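Local coordinates for bacterioferritin (PDB 3BKN), which probably stores iron in a 24-subunit shell, oxidising Fe(2+) with dioxygen at a dinuclear centre that holds zinc here, and binds heme b, at residues L8-E13 and V106-K111; N12-S17 and R118-I123; Y95-R100 and A125-H130. One frame throughout, in Å; residues are numbered along the deposited sequence.

How the contacts relate
All three contacts join helices of one ferritin-like bundle. Contacts 1 and 2 both start from helix 5-34, one reaching helix 83-110 and the other helix 114-144. Contact 3 pairs those last two helices with each other. Contact 1 lies near the end of the bundle, is partly buried and is purely apolar. Contact 2 is buried and mixes leucine and isoleucine with an amide. Contact 3 is the deepest and carries the metal ligands. L10 CD2 packs on L120 CD1 at 3.8 Å, joining contacts 1 and 2. R100 of contact 3 lies against L10, E13, Q14 and S17, so it touches both others.

Contact 1 (L8-E13 and V106-K111); sequences LKLLNE and VLCREK
L10 meets C108 and L107 through a single methyl group, CD2. This carbon lies 3.9 Å from C108 SG. It also comes within 4.5 Å of L107 CD2, a looser contact at the margin. The conformation of L10 accounts for this reach. CG stands anti to the backbone N (chi1 169°), and CD2 carries on in an extended line from CA, which makes it the leading methyl. Chi2 (72°) turns the other methyl, CD1, aside, where it packs on R100 of helix 83-110. C108 takes a different rotamer. Its SG lies anti to the carbonyl carbon (chi1 -71°) and meets L10 CD2 from the facing helix. L107 has CB directed at helix 5-34, and its CD2 methyl completes the contact. The two segments lie on antiparallel helices of the ferritin four-helix bundle, with 8-13 near the start of helix 5-34 and 106-111 at the end of helix 83-110. L10 and C108 are the closest pair of the backbones, with their CA atoms 8.9 Å apart. L120 of helix 114-144 touches both L10 and C108, which adds a third helix to the apolar group. R109, one residue beyond C108, faces another way. It forms a salt bridge with E121 of its own chain and another with E121 of a neighbouring subunit.

Contact 2 (N12-S17 and R118-I123); sequences NEQLTS and RLLEQI
Q14 is the residue of 12-17 that reaches 118-123, touching L120 and I123. Before it on the helix, N12 faces elsewhere. Its amide bonds to the backbone of L68 and N70, and N12 backbone O accepts a hydrogen bond from T16 N at 3.0 Å. E13 lies along R100 of helix 83-110. Q14 then points across the bundle. Its CG is anti to the backbone N (chi1 -171°), and the chain bends at chi2 (55°). The first torsion sets CG against L120. The bend at chi2 turns only the amide beyond it, bringing NE2 beside I123. The aliphatic CG packs on L120 CD2 at 4.2 Å, while the amide NE2 lies 4.0 Å from I123 CG2. The Q14 and I123 side chains run alongside each other, pointing opposite ways. L120 does not aim its CB at the other helix, but its CD2 methyl still arrives there. The amide itself is held by polar partners: NE2 bonds to E18 OE2, and OE1 forms a weak hydrogen bond with R100. After L15, which packs on T59, and T16, S17 adds a second weak bond to R100 through its OG. All three touching residues are buried between two helices that run the same way. E18 binds zinc through its other oxygen, OE1, so Q14 is a second-shell residue that probably helps to orient this ligand. The arrangement is part of the surroundings of the dinuclear metal site, in the core of the ferritin four-helix bundle.

Contact 3 (Y95-R100 and A125-H130); sequences YEVLER and ADEETH. With ZN (zinc ion), chain N; ZN (zinc ion), chain M.
The dinuclear metal site of bacterioferritin, occupied here by zinc, borders this contact. E127 is one of its two bridging carboxylates; E51 is the other. E127 OE1 binds the zinc ion of chain N at 1.9 Å, and E127 OE2 binds the zinc ion of chain M at 2.0 Å. The side chain bends at chi2 (-77°) to bring its carboxylate up to the pair of metals. H130, one turn further along, gives ND1 to the zinc ion of chain N at 2.1 Å. D126 O sits over one face of the H130 ring, nearer its border than its centre, 3.7 Å from the ring plane. E51 and E94 complete the shell of that zinc ion, and E18, E51 and H54 that of the other. D126 OD2 also bonds to H54 NE2, a second-shell link that probably steadies this ligand.

The 95-100 segment supplies apolar packing. V97 CG1 sits 3.7 Å from E127 CG, against the aliphatic part of the glutamate, and is 4.1 Å from E127 OE2. The two side chains run roughly perpendicular. V97 CG2 meets the guanidinium of R100 at its edge, in plane. L98 CD1 packs on E128 CG at 4.1 Å, again nearly at right angles. The carboxylate of E128 points to another chain, where it forms a salt bridge with R61 of a neighbouring subunit. Helices 83-110 and 114-144 run antiparallel here. Helix 5-34 closes over V97 through Q14, and M1 of the neighbouring subunit packs on L98 and E128.

Contact 1 (L8-E13 and V106-K111)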
loop_
_atom_site.group_PDB
_atom_site.type_symbol
_atom_site.label_atom_id
_atom_site.label_comp_id
_atom_site.label_asym_id
_atom_site.label_seq_id
_atom_site.Cartn_x
_atom_site.Cartn_y
_atom_site.Cartn_z
ATOM N N LEU A 8 -43.388 -36.586 -13.118
ATOM C CA LEU A 8 -42.461 -37.147 -12.125
ATOM C C LEU A 8 -41.881 -38.468 -12.629
ATOM O O LEU A 8 -40.719 -38.739 -12.402
ATOM C CB LEU A 8 -43.098 -37.310 -10.760
ATOM C CG LEU A 8 -43.508 -36.016 -10.054
ATOM C CD1 LEU A 8 -44.687 -36.275 -9.133
ATOM C CD2 LEU A 8 -42.361 -35.324 -9.313
ATOM N N LYS A 9 -42.676 -39.271 -13.347
ATOM C CA LYS A 9 -42.133 -40.418 -14.060
ATOM C C LYS A 9 -41.003 -39.992 -14.970
ATOM O O LYS A 9 -39.954 -40.626 -14.994
ATOM C CB LYS A 9 -43.174 -41.089 -14.913
ATOM C CG LYS A 9 -43.964 -42.161 -14.201
ATOM C CD LYS A 9 -45.003 -42.789 -15.169
ATOM C CE LYS A 9 -46.347 -42.981 -14.491
ATOM N NZ LYS A 9 -47.217 -43.874 -15.303
ATOM N N LEU A 10 -41.217 -38.923 -15.727
ATOM C CA LEU A 10 -40.209 -38.459 -16.671
ATOM C C LEU A 10 -38.947 -37.941 -15.950
ATOM O O LEU A 10 -37.838 -38.334 -16.256
ATOM C CB LEU A 10 -40.813 -37.400 -17.598
ATOM C CG LEU A 10 -39.811 -36.639 -18.453
ATOM C CD1 LEU A 10 -39.201 -37.489 -19.588
ATOM C CD2 LEU A 10 -40.562 -35.465 -19.023
ATOM N N LEU A 11 -39.131 -37.069 -14.966
ATOM C CA LEU A 11 -38.012 -36.618 -14.164
ATOM C C LEU A 11 -37.198 -37.761 -13.555
ATOM O O LEU A 11 -35.969 -37.756 -13.531
ATOM C CB LEU A 11 -38.502 -35.676 -13.081
ATOM C CG LEU A 11 -39.104 -34.374 -13.585
ATOM C CD1 LEU A 11 -39.642 -33.728 -12.424
ATOM C CD2 LEU A 11 -38.132 -33.419 -14.235
ATOM N N ASN A 12 -37.882 -38.751 -13.049
ATOM C CA ASN A 12 -37.208 -39.937 -12.574
ATOM C C ASN A 12 -36.469 -40.740 -13.614
ATOM O O ASN A 12 -35.368 -41.198 -13.335
ATOM C CB ASN A 12 -38.140 -40.816 -11.781
ATOM C CG ASN A 12 -37.936 -40.633 -10.354
ATOM O OD1 ASN A 12 -36.800 -40.674 -9.895
ATOM N ND2 ASN A 12 -38.982 -40.378 -9.629
ATOM N N GLU A 13 -37.028 -40.902 -14.814
ATOM C CA GLU A 13 -36.289 -41.603 -15.860
ATOM C C GLU A 13 -35.035 -40.791 -16.174
ATOM O O GLU A 13 -33.935 -41.362 -16.231
ATOM C CB GLU A 13 -37.102 -41.919 -17.115
ATOM C CG GLU A 13 -38.585 -42.308 -16.873
ATOM C CD GLU A 13 -38.796 -43.566 -16.005
ATOM O OE1 GLU A 13 -38.521 -44.648 -16.561
ATOM O OE2 GLU A 13 -39.250 -43.474 -14.806
ATOM N N VAL A 106 -42.103 -31.327 -24.450
ATOM C CA VAL A 106 -43.458 -31.118 -24.968
ATOM C C VAL A 106 -44.488 -31.665 -23.991
ATOM O O VAL A 106 -45.511 -31.034 -23.774
ATOM C CB VAL A 106 -43.695 -31.667 -26.397
ATOM C CG1 VAL A 106 -45.160 -31.448 -26.820
ATOM C CG2 VAL A 106 -42.772 -30.985 -27.376
ATOM N N LEU A 107 -44.211 -32.809 -23.384
ATOM C CA LEU A 107 -45.151 -33.376 -22.406
ATOM C C LEU A 107 -45.343 -32.513 -21.161
ATOM O O LEU A 107 -46.486 -32.288 -20.731
ATOM C CB LEU A 107 -44.761 -34.792 -22.024
ATOM C CG LEU A 107 -45.674 -35.544 -21.064
ATOM C CD1 LEU A 107 -45.995 -36.900 -21.642
ATOM C CD2 LEU A 107 -44.978 -35.672 -19.692
ATOM N N CYS A 108 -44.244 -32.038 -20.570
ATOM C CA CYS A 108 -44.341 -31.100 -19.456
ATOM C C CYS A 108 -45.192 -29.872 -19.749
ATOM O O CYS A 108 -45.963 -29.446 -18.921
ATOM C CB CYS A 108 -42.962 -30.627 -19.060
ATOM S SG CYS A 108 -41.989 -31.866 -18.257
ATOM N N ARG A 109 -45.037 -29.291 -20.923
ATOM C CA ARG A 109 -45.747 -28.076 -21.253
ATOM C C ARG A 109 -47.210 -28.342 -21.502
ATOM O O ARG A 109 -48.019 -27.473 -21.192
ATOM C CB ARG A 109 -45.087 -27.341 -22.422
ATOM C CG ARG A 109 -43.869 -26.575 -21.977
ATOM C CD ARG A 109 -43.115 -25.956 -23.121
ATOM N NE ARG A 109 -41.884 -25.265 -22.709
ATOM C CZ ARG A 109 -41.880 -24.085 -22.079
ATOM N NH1 ARG A 109 -43.031 -23.500 -21.748
ATOM N NH2 ARG A 109 -40.733 -23.496 -21.759
ATOM N N GLU A 110 -47.552 -29.531 -22.029
ATOM C CA GLU A 110 -48.940 -29.939 -22.234
ATOM C C GLU A 110 -49.575 -30.117 -20.855
ATOM O O GLU A 110 -50.675 -29.674 -20.609
ATOM C CB GLU A 110 -48.994 -31.192 -23.146
ATOM C CG GLU A 110 -50.368 -31.885 -23.394
ATOM C CD GLU A 110 -50.216 -33.372 -23.880
ATOM O OE1 GLU A 110 -49.267 -34.089 -23.448
ATOM O OE2 GLU A 110 -51.053 -33.841 -24.704
ATOM N N LYS A 111 -48.828 -30.725 -19.952
ATOM C CA LYS A 111 -49.222 -30.903 -18.572
ATOM C C LYS A 111 -49.260 -29.608 -17.815
ATOM O O LYS A 111 -49.649 -29.590 -16.647
ATOM C CB LYS A 111 -48.241 -31.849 -17.879
ATOM C CG LYS A 111 -48.377 -33.292 -18.344
ATOM C CD LYS A 111 -49.808 -33.837 -18.226
ATOM C CE LYS A 111 -50.035 -34.629 -19.478
ATOM N NZ LYS A 111 -51.100 -35.617 -19.389
#

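Contact 2 (N12-S17 and R118-I123)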
loop_
_atom_site.group_PDB
_atom_site.type_symbol
_atom_site.label_atom_id
_atom_site.label_comp_id
_atom_site.label_asym_id
_atom_site.label_seq_id
_atom_site.Cartn_x
_atom_site.Cartn_y
_atom_site.Cartn_z
ATOM N N ASN A 12 -37.882 -38.751 -13.049
ATOM C CA ASN A 12 -37.208 -39.937 -12.574
ATOM C C ASN A 12 -36.469 -40.740 -13.614
ATOM O O ASN A 12 -35.368 -41.198 -13.335
ATOM C CB ASN A 12 -38.140 -40.816 -11.781
ATOM C CG ASN A 12 -37.936 -40.633 -10.354
ATOM O OD1 ASN A 12 -36.800 -40.674 -9.895
ATOM N ND2 ASN A 12 -38.982 -40.378 -9.629
ATOM N N GLU A 13 -37.028 -40.902 -14.814
ATOM C CA GLU A 13 -36.289 -41.603 -15.860
ATOM C C GLU A 13 -35.035 -40.791 -16.174
ATOM O O GLU A 13 -33.935 -41.362 -16.231
ATOM C CB GLU A 13 -37.102 -41.919 -17.115
ATOM C CG GLU A 13 -38.585 -42.308 -16.873
ATOM C CD GLU A 13 -38.796 -43.566 -16.005
ATOM O OE1 GLU A 13 -38.521 -44.648 -16.561
ATOM O OE2 GLU A 13 -39.250 -43.474 -14.806
ATOM N N GLN A 14 -35.162 -39.469 -16.308
ATOM C CA GLN A 14 -34.003 -38.641 -16.581
ATOM C C GLN A 14 -32.957 -38.739 -15.472
ATOM O O GLN A 14 -31.741 -38.802 -15.748
ATOM C CB GLN A 14 -34.390 -37.198 -16.739
ATOM C CG GLN A 14 -33.246 -36.336 -17.247
ATOM C CD GLN A 14 -32.652 -36.859 -18.559
ATOM O OE1 GLN A 14 -33.290 -37.657 -19.272
ATOM N NE2 GLN A 14 -31.424 -36.427 -18.875
ATOM N N LEU A 15 -33.422 -38.740 -14.217
ATOM C CA LEU A 15 -32.530 -38.936 -13.071
ATOM C C LEU A 15 -31.714 -40.209 -13.233
ATOM O O LEU A 15 -30.509 -40.194 -12.948
ATOM C CB LEU A 15 -33.301 -39.004 -11.735
ATOM C CG LEU A 15 -32.442 -39.073 -10.487
ATOM C CD1 LEU A 15 -31.470 -37.898 -10.392
ATOM C CD2 LEU A 15 -33.337 -39.012 -9.367
ATOM N N THR A 16 -32.361 -41.303 -13.666
ATOM C CA THR A 16 -31.638 -42.545 -13.807
ATOM C C THR A 16 -30.557 -42.368 -14.840
ATOM O O THR A 16 -29.421 -42.809 -14.616
ATOM C CB THR A 16 -32.548 -43.713 -14.154
ATOM O OG1 THR A 16 -33.371 -43.978 -13.021
ATOM C CG2 THR A 16 -31.730 -44.994 -14.481
ATOM N N SER A 17 -30.885 -41.699 -15.945
ATOM C CA SER A 17 -29.867 -41.396 -16.989
ATOM C C SER A 17 -28.674 -40.585 -16.460
ATOM O O SER A 17 -27.524 -40.942 -16.758
ATOM C CB SER A 17 -30.447 -40.666 -18.202
ATOM O OG SER A 17 -30.743 -41.570 -19.238
ATOM N N ARG A 118 -38.748 -26.112 -18.399
ATOM C CA ARG A 118 -37.578 -25.251 -18.472
ATOM C C ARG A 118 -36.364 -25.904 -17.861
ATOM O O ARG A 118 -35.261 -25.739 -18.364
ATOM C CB ARG A 118 -37.807 -23.914 -17.776
ATOM C CG ARG A 118 -38.610 -22.934 -18.591
ATOM C CD ARG A 118 -39.115 -21.781 -17.703
ATOM N NE ARG A 118 -38.069 -20.755 -17.511
ATOM C CZ ARG A 118 -37.561 -20.403 -16.323
ATOM N NH1 ARG A 118 -38.001 -20.959 -15.174
ATOM N NH2 ARG A 118 -36.624 -19.468 -16.289
ATOM N N LEU A 119 -36.552 -26.612 -16.762
ATOM C CA LEU A 119 -35.464 -27.357 -16.179
ATOM C C LEU A 119 -34.925 -28.379 -17.204
ATOM O O LEU A 119 -33.731 -28.468 -17.449
ATOM C CB LEU A 119 -35.919 -28.045 -14.904
ATOM C CG LEU A 119 -34.893 -29.029 -14.348
ATOM C CD1 LEU A 119 -33.570 -28.247 -14.199
ATOM C CD2 LEU A 119 -35.321 -29.584 -13.022
ATOM N N LEU A 120 -35.808 -29.111 -17.857
ATOM C CA LEU A 120 -35.362 -30.070 -18.821
ATOM C C LEU A 120 -34.809 -29.442 -20.107
ATOM O O LEU A 120 -33.928 -29.992 -20.762
ATOM C CB LEU A 120 -36.468 -31.077 -19.083
ATOM C CG LEU A 120 -36.860 -31.933 -17.863
ATOM C CD1 LEU A 120 -38.140 -32.618 -18.203
ATOM C CD2 LEU A 120 -35.809 -32.958 -17.521
ATOM N N GLU A 121 -35.306 -28.274 -20.466
ATOM C CA GLU A 121 -34.779 -27.553 -21.604
ATOM C C GLU A 121 -33.328 -27.183 -21.360
ATOM O O GLU A 121 -32.500 -27.303 -22.260
ATOM C CB GLU A 121 -35.607 -26.311 -21.838
ATOM C CG GLU A 121 -36.894 -26.558 -22.565
ATOM C CD GLU A 121 -37.793 -25.359 -22.478
ATOM O OE1 GLU A 121 -37.269 -24.263 -22.151
ATOM O OE2 GLU A 121 -39.028 -25.497 -22.697
ATOM N N GLN A 122 -33.007 -26.742 -20.141
ATOM C CA GLN A 122 -31.604 -26.461 -19.747
ATOM C C GLN A 122 -30.724 -27.719 -19.814
ATOM O O GLN A 122 -29.631 -27.679 -20.381
ATOM C CB GLN A 122 -31.513 -25.762 -18.380
ATOM C CG GLN A 122 -31.100 -24.251 -18.509
ATOM C CD GLN A 122 -32.078 -23.312 -17.771
ATOM O OE1 GLN A 122 -32.126 -23.274 -16.533
ATOM N NE2 GLN A 122 -32.859 -22.557 -18.537
ATOM N N ILE A 123 -31.225 -28.833 -19.293
ATOM C CA ILE A 123 -30.474 -30.043 -19.373
ATOM C C ILE A 123 -30.231 -30.440 -20.840
ATOM O O ILE A 123 -29.092 -30.734 -21.234
ATOM C CB ILE A 123 -31.090 -31.134 -18.475
ATOM C CG1 ILE A 123 -30.664 -30.862 -17.028
ATOM C CG2 ILE A 123 -30.647 -32.520 -18.888
ATOM C CD1 ILE A 123 -31.568 -31.423 -16.064
#

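Contact 3 (Y95-R100 and A125-H130)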
loop_
_atom_site.group_PDB
_atom_site.type_symbol
_atom_site.label_atom_id
_atom_site.label_comp_id
_atom_site.label_asym_id
_atom_site.label_seq_id
_atom_site.Cartn_x
_atom_site.Cartn_y
_atom_site.Cartn_z
ATOM N N TYR A 95 -27.381 -39.483 -26.633
ATOM C CA TYR A 95 -28.463 -39.648 -27.613
ATOM C C TYR A 95 -29.721 -40.186 -26.985
ATOM O O TYR A 95 -30.819 -39.781 -27.379
ATOM C CB TYR A 95 -28.071 -40.502 -28.811
ATOM C CG TYR A 95 -27.468 -39.657 -29.865
ATOM C CD1 TYR A 95 -28.183 -38.569 -30.404
ATOM C CD2 TYR A 95 -26.188 -39.900 -30.338
ATOM C CE1 TYR A 95 -27.623 -37.742 -31.408
ATOM C CE2 TYR A 95 -25.605 -39.073 -31.339
ATOM C CZ TYR A 95 -26.332 -38.004 -31.858
ATOM O OH TYR A 95 -25.786 -37.200 -32.820
ATOM N N GLU A 96 -29.591 -41.093 -26.008
ATOM C CA GLU A 96 -30.788 -41.567 -25.306
ATOM C C GLU A 96 -31.447 -40.433 -24.550
ATOM O O GLU A 96 -32.676 -40.381 -24.494
ATOM C CB GLU A 96 -30.520 -42.737 -24.390
ATOM C CG GLU A 96 -30.165 -43.961 -25.194
ATOM C CD GLU A 96 -29.559 -45.087 -24.368
ATOM O OE1 GLU A 96 -28.865 -44.806 -23.344
ATOM O OE2 GLU A 96 -29.784 -46.251 -24.789
ATOM N N VAL A 97 -30.650 -39.513 -24.012
ATOM C CA VAL A 97 -31.212 -38.372 -23.338
ATOM C C VAL A 97 -32.040 -37.495 -24.297
ATOM O O VAL A 97 -33.181 -37.159 -23.987
ATOM C CB VAL A 97 -30.149 -37.628 -22.536
ATOM C CG1 VAL A 97 -30.677 -36.289 -22.066
ATOM C CG2 VAL A 97 -29.732 -38.507 -21.351
ATOM N N LEU A 98 -31.500 -37.173 -25.467
ATOM C CA LEU A 98 -32.304 -36.539 -26.511
ATOM C C LEU A 98 -33.621 -37.257 -26.817
ATOM O O LEU A 98 -34.653 -36.627 -26.836
ATOM C CB LEU A 98 -31.503 -36.424 -27.799
ATOM C CG LEU A 98 -30.894 -35.076 -28.106
ATOM C CD1 LEU A 98 -29.827 -34.741 -27.073
ATOM C CD2 LEU A 98 -30.315 -35.115 -29.485
ATOM N N GLU A 99 -33.587 -38.560 -27.071
ATOM C CA GLU A 99 -34.806 -39.297 -27.409
ATOM C C GLU A 99 -35.876 -39.093 -26.322
ATOM O O GLU A 99 -37.048 -38.962 -26.626
ATOM C CB GLU A 99 -34.520 -40.794 -27.591
ATOM C CG GLU A 99 -33.888 -41.206 -28.913
ATOM C CD GLU A 99 -33.324 -42.640 -28.873
ATOM O OE1 GLU A 99 -34.007 -43.559 -28.331
ATOM O OE2 GLU A 99 -32.188 -42.831 -29.392
ATOM N N ARG A 100 -35.460 -39.052 -25.061
ATOM C CA ARG A 100 -36.364 -38.918 -23.941
ATOM C C ARG A 100 -36.830 -37.482 -23.729
ATOM O O ARG A 100 -38.019 -37.259 -23.592
ATOM C CB ARG A 100 -35.714 -39.470 -22.684
ATOM C CG ARG A 100 -36.571 -39.378 -21.445
ATOM C CD ARG A 100 -35.724 -39.623 -20.175
ATOM N NE ARG A 100 -35.032 -40.925 -20.171
ATOM C CZ ARG A 100 -33.733 -41.075 -20.412
ATOM N NH1 ARG A 100 -32.982 -40.008 -20.667
ATOM N NH2 ARG A 100 -33.177 -42.286 -20.400
ATOM N N ALA A 125 -30.083 -28.639 -23.544
ATOM C CA ALA A 125 -29.044 -27.814 -24.145
ATOM C C ALA A 125 -27.634 -28.273 -23.709
ATOM O O ALA A 125 -26.752 -28.463 -24.566
ATOM C CB ALA A 125 -29.277 -26.372 -23.843
ATOM N N ASP A 126 -27.426 -28.486 -22.403
ATOM C CA ASP A 126 -26.156 -29.021 -21.929
ATOM C C ASP A 126 -25.845 -30.357 -22.643
ATOM O O ASP A 126 -24.767 -30.530 -23.181
ATOM C CB ASP A 126 -26.099 -29.161 -20.400
ATOM C CG ASP A 126 -26.219 -27.794 -19.636
ATOM O OD1 ASP A 126 -26.387 -26.689 -20.210
ATOM O OD2 ASP A 126 -26.158 -27.825 -18.393
ATOM N N GLU A 127 -26.787 -31.282 -22.719
ATOM C CA GLU A 127 -26.452 -32.541 -23.382
ATOM C C GLU A 127 -26.178 -32.401 -24.872
ATOM O O GLU A 127 -25.412 -33.174 -25.411
ATOM C CB GLU A 127 -27.450 -33.675 -23.100
ATOM C CG GLU A 127 -28.034 -33.678 -21.732
ATOM C CD GLU A 127 -27.109 -34.215 -20.674
ATOM O OE1 GLU A 127 -25.893 -33.954 -20.769
ATOM O OE2 GLU A 127 -27.598 -34.884 -19.721
ATOM N N GLU A 128 -26.788 -31.426 -25.536
ATOM C CA GLU A 128 -26.525 -31.230 -26.972
ATOM C C GLU A 128 -25.092 -30.751 -27.115
ATOM O O GLU A 128 -24.388 -31.145 -28.028
ATOM C CB GLU A 128 -27.500 -30.252 -27.611
ATOM C CG GLU A 128 -28.902 -30.796 -27.795
ATOM C CD GLU A 128 -29.853 -29.867 -28.603
ATOM O OE1 GLU A 128 -29.398 -29.207 -29.570
ATOM O OE2 GLU A 128 -31.081 -29.821 -28.315
ATOM N N THR A 129 -24.623 -29.958 -26.172
ATOM C CA THR A 129 -23.241 -29.549 -26.190
ATOM C C THR A 129 -22.242 -30.714 -25.983
ATOM O O THR A 129 -21.198 -30.756 -26.654
ATOM C CB THR A 129 -23.046 -28.357 -25.227
ATOM O OG1 THR A 129 -23.692 -27.223 -25.815
ATOM C CG2 THR A 129 -21.567 -28.014 -24.997
ATOM N N HIS A 130 -22.571 -31.655 -25.096
ATOM C CA HIS A 130 -21.756 -32.843 -24.903
ATOM C C HIS A 130 -21.741 -33.616 -26.200
ATOM O O HIS A 130 -20.685 -34.035 -26.639
ATOM C CB HIS A 130 -22.231 -33.758 -23.758
ATOM C CG HIS A 130 -22.076 -33.184 -22.369
ATOM N ND1 HIS A 130 -22.580 -33.815 -21.240
ATOM C CD2 HIS A 130 -21.513 -32.027 -21.924
ATOM C CE1 HIS A 130 -22.322 -33.082 -20.165
ATOM N NE2 HIS A 130 -21.687 -31.986 -20.552
HETATM ZN ZN ZN N . -24.271 -34.959 -20.627
HETATM ZN ZN ZN M . -26.954 -34.676 -17.878
#